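Local coordinates for PDZ domain protein (Parabacteroides distasonis, PDB 4L8N), which is of unknown function but carries PDZ domains and a DUF4136 domain and binds magnesium, at residues F357-T368 and A401-F411. Residues are numbered along the deposited sequence; the frame is centred on the assembly and turned at random.
Sequences FSSAYKRFITNT and ASQSSDYLPAF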
ATOM      1  N   PHE A 357     -28.658 -20.998  35.160  1.00 82.79           N
ATOM      2  CA  PHE A 357     -28.912 -20.744  33.742  1.00 78.17           C
ATOM      3  C   PHE A 357     -27.614 -20.746  32.960  1.00 81.34           C
ATOM      4  O   PHE A 357     -27.543 -21.384  31.908  1.00 78.88           O
ATOM      5  CB  PHE A 357     -29.669 -19.409  33.535  1.00 77.63           C
ATOM      6  CG  PHE A 357     -31.177 -19.442  33.689  1.00 77.58           C
ATOM      7  CD1 PHE A 357     -31.959 -20.280  32.893  1.00 78.32           C
ATOM      8  CD2 PHE A 357     -31.823 -18.578  34.566  1.00 79.69           C
ATOM      9  CE1 PHE A 357     -33.360 -20.289  33.013  1.00 78.36           C
ATOM     10  CE2 PHE A 357     -33.224 -18.585  34.681  1.00 81.77           C
ATOM     11  CZ  PHE A 357     -33.981 -19.440  33.903  1.00 78.30           C
ATOM     12  N   SER A 358     -26.590 -20.040  33.478  1.00 80.08           N
ATOM     13  CA  SER A 358     -25.271 -19.930  32.875  1.00 80.02           C
ATOM     14  C   SER A 358     -24.617 -21.309  32.703  1.00 87.03           C
ATOM     15  O   SER A 358     -24.174 -21.622  31.596  1.00 87.28           O
ATOM     16  CB  SER A 358     -24.378 -19.014  33.701  1.00 84.58           C
ATOM     17  OG  SER A 358     -23.227 -18.641  32.960  1.00 95.55           O
ATOM     18  N   SER A 359     -24.597 -22.140  33.767  1.00 85.34           N
ATOM     19  CA  SER A 359     -24.020 -23.492  33.754  1.00 86.30           C
ATOM     20  C   SER A 359     -24.763 -24.429  32.788  1.00 86.55           C
ATOM     21  O   SER A 359     -24.118 -25.120  31.994  1.00 85.68           O
ATOM     22  CB  SER A 359     -24.033 -24.093  35.159  1.00 93.01           C
ATOM     23  OG  SER A 359     -23.310 -23.261  36.049  1.00105.42           O
ATOM     24  N   ALA A 360     -26.115 -24.437  32.860  1.00 80.39           N
ATOM     25  CA  ALA A 360     -27.006 -25.240  32.021  1.00 78.24           C
ATOM     26  C   ALA A 360     -26.788 -24.948  30.518  1.00 81.30           C
ATOM     27  O   ALA A 360     -26.802 -25.881  29.711  1.00 81.30           O
ATOM     28  CB  ALA A 360     -28.449 -24.980  32.412  1.00 77.94           C
ATOM     29  N   TYR A 361     -26.525 -23.672  30.170  1.00 76.24           N
ATOM     30  CA  TYR A 361     -26.259 -23.201  28.810  1.00 74.67           C
ATOM     31  C   TYR A 361     -24.889 -23.693  28.322  1.00 81.03           C
ATOM     32  O   TYR A 361     -24.779 -24.168  27.188  1.00 79.96           O
ATOM     33  CB  TYR A 361     -26.343 -21.659  28.756  1.00 74.14           C
ATOM     34  CG  TYR A 361     -26.036 -21.050  27.405  1.00 73.65           C
ATOM     35  CD1 TYR A 361     -26.860 -21.285  26.307  1.00 74.60           C
ATOM     36  CD2 TYR A 361     -24.948 -20.201  27.234  1.00 73.91           C
ATOM     37  CE1 TYR A 361     -26.604 -20.692  25.070  1.00 73.73           C
ATOM     38  CE2 TYR A 361     -24.680 -19.608  26.003  1.00 73.21           C
ATOM     39  CZ  TYR A 361     -25.510 -19.857  24.923  1.00 78.69           C
ATOM     40  OH  TYR A 361     -25.241 -19.297  23.700  1.00 76.75           O
ATOM     41  N   LYS A 362     -23.851 -23.574  29.182  1.00 80.10           N
ATOM     42  CA  LYS A 362     -22.477 -24.026  28.910  1.00 80.69           C
ATOM     43  C   LYS A 362     -22.462 -25.538  28.651  1.00 82.32           C
ATOM     44  O   LYS A 362     -21.686 -26.005  27.821  1.00 82.77           O
ATOM     45  CB  LYS A 362     -21.527 -23.672  30.077  1.00 85.76           C
ATOM     46  CG  LYS A 362     -21.227 -22.185  30.230  1.00 98.47           C
ATOM     47  CD  LYS A 362     -20.166 -21.941  31.292  1.00110.01           C
ATOM     48  CE  LYS A 362     -20.327 -20.599  31.969  1.00121.08           C
ATOM     49  NZ  LYS A 362     -21.260 -20.671  33.129  1.00130.54           N
ATOM     50  N   ARG A 363     -23.342 -26.285  29.335  1.00 77.01           N
ATOM     51  CA  ARG A 363     -23.498 -27.727  29.166  1.00 77.20           C
ATOM     52  C   ARG A 363     -24.064 -28.052  27.785  1.00 80.33           C
ATOM     53  O   ARG A 363     -23.594 -29.005  27.162  1.00 81.70           O
ATOM     54  CB  ARG A 363     -24.387 -28.312  30.260  1.00 76.75           C
ATOM     55  CG  ARG A 363     -23.633 -28.609  31.544  1.00 85.45           C
ATOM     56  CD  ARG A 363     -24.574 -29.137  32.596  1.00 89.57           C
ATOM     57  NE  ARG A 363     -24.866 -28.115  33.602  1.00 98.80           N
ATOM     58  CZ  ARG A 363     -26.073 -27.892  34.121  1.00110.04           C
ATOM     59  NH1 ARG A 363     -27.122 -28.604  33.717  1.00 90.37           N
ATOM     60  NH2 ARG A 363     -26.244 -26.939  35.031  1.00 92.01           N
ATOM     61  N   PHE A 364     -25.045 -27.235  27.294  1.00 72.95           N
ATOM     62  CA  PHE A 364     -25.673 -27.359  25.966  1.00 69.58           C
ATOM     63  C   PHE A 364     -24.656 -27.132  24.834  1.00 71.00           C
ATOM     64  O   PHE A 364     -24.718 -27.821  23.821  1.00 69.98           O
ATOM     65  CB  PHE A 364     -26.866 -26.370  25.802  1.00 69.09           C
ATOM     66  CG  PHE A 364     -27.331 -26.117  24.377  1.00 68.25           C
ATOM     67  CD1 PHE A 364     -28.130 -27.043  23.712  1.00 69.86           C
ATOM     68  CD2 PHE A 364     -26.952 -24.963  23.697  1.00 69.36           C
ATOM     69  CE1 PHE A 364     -28.520 -26.832  22.389  1.00 68.46           C
ATOM     70  CE2 PHE A 364     -27.357 -24.747  22.374  1.00 70.15           C
ATOM     71  CZ  PHE A 364     -28.147 -25.679  21.737  1.00 67.56           C
ATOM     72  N   ILE A 365     -23.769 -26.145  24.976  1.00 66.49           N
ATOM     73  CA  ILE A 365     -22.804 -25.844  23.924  1.00 65.78           C
ATOM     74  C   ILE A 365     -21.818 -26.985  23.793  1.00 73.18           C
ATOM     75  O   ILE A 365     -21.487 -27.367  22.675  1.00 72.79           O
ATOM     76  CB  ILE A 365     -22.124 -24.484  24.164  1.00 67.68           C
ATOM     77  CG1 ILE A 365     -23.170 -23.365  24.023  1.00 66.68           C
ATOM     78  CG2 ILE A 365     -20.965 -24.263  23.195  1.00 66.29           C
ATOM     79  CD1 ILE A 365     -22.948 -22.320  24.917  1.00 77.88           C
ATOM     80  N   THR A 366     -21.406 -27.549  24.936  1.00 72.75           N
ATOM     81  CA  THR A 366     -20.482 -28.668  25.081  1.00 74.32           C
ATOM     82  C   THR A 366     -21.051 -29.903  24.356  1.00 76.89           C
ATOM     83  O   THR A 366     -20.408 -30.464  23.461  1.00 76.54           O
ATOM     84  CB  THR A 366     -20.273 -28.914  26.615  1.00 82.32           C
ATOM     85  OG1 THR A 366     -19.372 -27.935  27.137  1.00 83.47           O
ATOM     86  CG2 THR A 366     -19.763 -30.323  26.952  1.00 79.01           C
ATOM     87  N   ASN A 367     -22.274 -30.286  24.753  1.00 71.91           N
ATOM     88  CA  ASN A 367     -22.999 -31.460  24.310  1.00 71.76           C
ATOM     89  C   ASN A 367     -23.542 -31.373  22.869  1.00 74.77           C
ATOM     90  O   ASN A 367     -23.982 -32.404  22.341  1.00 74.99           O
ATOM     91  CB  ASN A 367     -24.127 -31.740  25.291  1.00 73.30           C
ATOM     92  CG  ASN A 367     -23.653 -32.174  26.668  1.00 93.86           C
ATOM     93  OD1 ASN A 367     -22.542 -32.687  26.851  1.00 89.31           O
ATOM     94  ND2 ASN A 367     -24.487 -31.976  27.676  1.00 84.10           N
ATOM     95  N   THR A 368     -23.479 -30.181  22.214  1.00 68.85           N
ATOM     96  CA  THR A 368     -23.948 -30.038  20.832  1.00 65.77           C
ATOM     97  C   THR A 368     -22.821 -29.623  19.884  1.00 66.87           C
ATOM     98  O   THR A 368     -23.099 -29.375  18.706  1.00 64.74           O
ATOM     99  CB  THR A 368     -25.144 -29.084  20.727  1.00 69.80           C
ATOM    100  OG1 THR A 368     -24.773 -27.773  21.152  1.00 68.04           O
ATOM    101  CG2 THR A 368     -26.342 -29.573  21.493  1.00 67.09           C
ATOM    102  N   ALA A 401     -31.937 -31.357  21.524  1.00 61.49           N
ATOM    103  CA  ALA A 401     -30.955 -31.037  22.560  1.00 62.01           C
ATOM    104  C   ALA A 401     -31.225 -29.655  23.176  1.00 68.15           C
ATOM    105  O   ALA A 401     -31.214 -29.539  24.393  1.00 70.22           O
ATOM    106  CB  ALA A 401     -29.555 -31.088  21.987  1.00 62.78           C
ATOM    107  N   SER A 402     -31.552 -28.641  22.352  1.00 62.57           N
ATOM    108  CA  SER A 402     -31.833 -27.276  22.798  1.00 61.26           C
ATOM    109  C   SER A 402     -33.005 -27.178  23.770  1.00 65.01           C
ATOM    110  O   SER A 402     -33.067 -26.201  24.524  1.00 64.61           O
ATOM    111  CB  SER A 402     -32.124 -26.374  21.599  1.00 62.42           C
ATOM    112  OG  SER A 402     -33.469 -26.469  21.152  1.00 69.35           O
ATOM    113  N   GLN A 403     -33.945 -28.145  23.715  1.00 60.23           N
ATOM    114  CA  GLN A 403     -35.171 -28.112  24.502  1.00 60.47           C
ATOM    115  C   GLN A 403     -35.146 -29.072  25.695  1.00 70.73           C
ATOM    116  O   GLN A 403     -36.169 -29.249  26.362  1.00 70.23           O
ATOM    117  CB  GLN A 403     -36.393 -28.380  23.595  1.00 60.12           C
ATOM    118  CG  GLN A 403     -36.604 -27.308  22.502  1.00 64.50           C
ATOM    119  CD  GLN A 403     -36.726 -25.895  23.049  1.00 70.98           C
ATOM    120  OE1 GLN A 403     -37.705 -25.540  23.688  1.00 67.41           O
ATOM    121  NE2 GLN A 403     -35.722 -25.069  22.841  1.00 61.99           N
ATOM    122  N   SER A 404     -33.962 -29.641  26.001  1.00 72.30           N
ATOM    123  CA  SER A 404     -33.777 -30.541  27.141  1.00 75.00           C
ATOM    124  C   SER A 404     -33.760 -29.725  28.416  1.00 81.09           C
ATOM    125  O   SER A 404     -32.944 -28.808  28.548  1.00 81.10           O
ATOM    126  CB  SER A 404     -32.486 -31.341  27.004  1.00 80.49           C
ATOM    127  OG  SER A 404     -32.318 -31.855  25.694  1.00 91.85           O
ATOM    128  N   SER A 405     -34.660 -30.059  29.349  1.00 80.02           N
ATOM    129  CA  SER A 405     -34.842 -29.398  30.645  1.00 81.55           C
ATOM    130  C   SER A 405     -33.537 -29.263  31.436  1.00 88.30           C
ATOM    131  O   SER A 405     -33.400 -28.297  32.195  1.00 88.95           O
ATOM    132  CB  SER A 405     -35.890 -30.129  31.475  1.00 85.83           C
ATOM    133  OG  SER A 405     -37.179 -29.804  30.978  1.00 94.71           O
ATOM    134  N   ASP A 406     -32.561 -30.177  31.198  1.00 85.74           N
ATOM    135  CA  ASP A 406     -31.231 -30.165  31.813  1.00 87.25           C
ATOM    136  C   ASP A 406     -30.452 -28.887  31.422  1.00 89.28           C
ATOM    137  O   ASP A 406     -29.624 -28.411  32.209  1.00 90.37           O
ATOM    138  CB  ASP A 406     -30.433 -31.435  31.413  1.00 90.56           C
ATOM    139  CG  ASP A 406     -28.974 -31.503  31.881  1.00105.19           C
ATOM    140  OD1 ASP A 406     -28.691 -31.077  33.030  1.00107.19           O
ATOM    141  OD2 ASP A 406     -28.127 -32.018  31.116  1.00111.79           O
ATOM    142  N   TYR A 407     -30.726 -28.320  30.229  1.00 82.53           N
ATOM    143  CA  TYR A 407     -30.012 -27.120  29.785  1.00 80.43           C
ATOM    144  C   TYR A 407     -30.794 -25.821  30.086  1.00 82.15           C
ATOM    145  O   TYR A 407     -30.355 -24.753  29.657  1.00 81.75           O
ATOM    146  CB  TYR A 407     -29.637 -27.209  28.294  1.00 79.75           C
ATOM    147  CG  TYR A 407     -28.970 -28.506  27.875  1.00 82.18           C
ATOM    148  CD1 TYR A 407     -27.852 -28.991  28.548  1.00 85.73           C
ATOM    149  CD2 TYR A 407     -29.426 -29.220  26.773  1.00 82.25           C
ATOM    150  CE1 TYR A 407     -27.233 -30.180  28.160  1.00 88.10           C
ATOM    151  CE2 TYR A 407     -28.816 -30.407  26.373  1.00 84.08           C
ATOM    152  CZ  TYR A 407     -27.714 -30.883  27.063  1.00 93.75           C
ATOM    153  OH  TYR A 407     -27.120 -32.060  26.647  1.00 92.72           O
ATOM    154  N   LEU A 408     -31.884 -25.895  30.900  1.00 77.11           N
ATOM    155  CA  LEU A 408     -32.735 -24.750  31.291  1.00 75.31           C
ATOM    156  C   LEU A 408     -32.949 -23.814  30.066  1.00 74.73           C
ATOM    157  O   LEU A 408     -32.334 -22.743  29.954  1.00 71.55           O
ATOM    158  CB  LEU A 408     -32.170 -23.995  32.520  1.00 76.63           C
ATOM    159  CG  LEU A 408     -31.855 -24.843  33.784  1.00 83.19           C
ATOM    160  CD1 LEU A 408     -31.262 -23.992  34.862  1.00 84.77           C
ATOM    161  CD2 LEU A 408     -33.081 -25.595  34.307  1.00 83.99           C
ATOM    162  N   PRO A 409     -33.788 -24.276  29.103  1.00 70.23           N
ATOM    163  CA  PRO A 409     -33.955 -23.537  27.845  1.00 68.52           C
ATOM    164  C   PRO A 409     -35.079 -22.486  27.844  1.00 72.01           C
ATOM    165  O   PRO A 409     -35.615 -22.183  26.775  1.00 71.40           O
ATOM    166  CB  PRO A 409     -34.288 -24.663  26.851  1.00 69.66           C
ATOM    167  CG  PRO A 409     -34.314 -25.970  27.659  1.00 74.43           C
ATOM    168  CD  PRO A 409     -34.540 -25.544  29.048  1.00 71.06           C
ATOM    169  N   ALA A 410     -35.429 -21.921  29.010  1.00 67.49           N
ATOM    170  CA  ALA A 410     -36.493 -20.928  29.129  1.00 66.37           C
ATOM    171  C   ALA A 410     -36.304 -19.734  28.188  1.00 68.85           C
ATOM    172  O   ALA A 410     -37.272 -19.314  27.539  1.00 68.41           O
ATOM    173  CB  ALA A 410     -36.583 -20.443  30.560  1.00 68.64           C
ATOM    174  N   PHE A 411     -35.054 -19.230  28.059  1.00 63.41           N
ATOM    175  CA  PHE A 411     -34.772 -18.081  27.217  1.00 60.62           C
ATOM    176  C   PHE A 411     -34.609 -18.450  25.742  1.00 60.51           C
ATOM    177  O   PHE A 411     -34.529 -17.546  24.910  1.00 60.04           O
ATOM    178  CB  PHE A 411     -33.550 -17.322  27.734  1.00 63.17           C
ATOM    179  CG  PHE A 411     -33.756 -16.640  29.073  1.00 66.92           C
ATOM    180  CD1 PHE A 411     -34.542 -15.493  29.179  1.00 69.74           C
ATOM    181  CD2 PHE A 411     -33.133 -17.122  30.220  1.00 71.26           C
ATOM    182  CE1 PHE A 411     -34.725 -14.863  30.413  1.00 71.65           C
ATOM    183  CE2 PHE A 411     -33.300 -16.473  31.454  1.00 74.71           C
ATOM    184  CZ  PHE A 411     -34.094 -15.349  31.537  1.00 72.32           C
TER
HETATM  185  O   HOH W   1     -29.848 -21.536  30.274  1.00 65.42           O
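The Y407 ring lies against F364 of helix 354-367. F364 CA makes a CH-pi contact over one face of the Y407 ring, 3.9 Å from its centroid, and the F364 ring turns its edge to that ring in an offset T-shaped pair, planes 63° apart. With CG anti to the backbone N (chi1 163°), F364 also reaches S402, its CE1 lying 3.4 Å from S402 CA. Toward the N-terminal end of segment 357-368, the edge of F411 meets the face of F357 in a second T-shaped pair, centroids 5.1 Å apart, while L408 CB packs on F357 CD1 and L408 CG on A360 CB.

Among the polar contacts, N367 ND2 donates to Y407 OH (2.8 Å) through a bent bond of 138°, and R363 NH1 forms a salt bridge with D406 OD1 (3.0 Å). A water bridges F357 O and L408 O. Replacing Y407 with an alanine would probably leave N367 without this acceptor and open a gap beside F364.

Y117 packs edge-to-face with F364, and M350 touches F411. This is structural packing away from the magnesium site: segment 401-411, with its short 3-10 turn at 405-406, is laid along helix 354-367, whose place in the chain between strands 341-345 and 429-435 is consistent with the C-terminal PDZ domain.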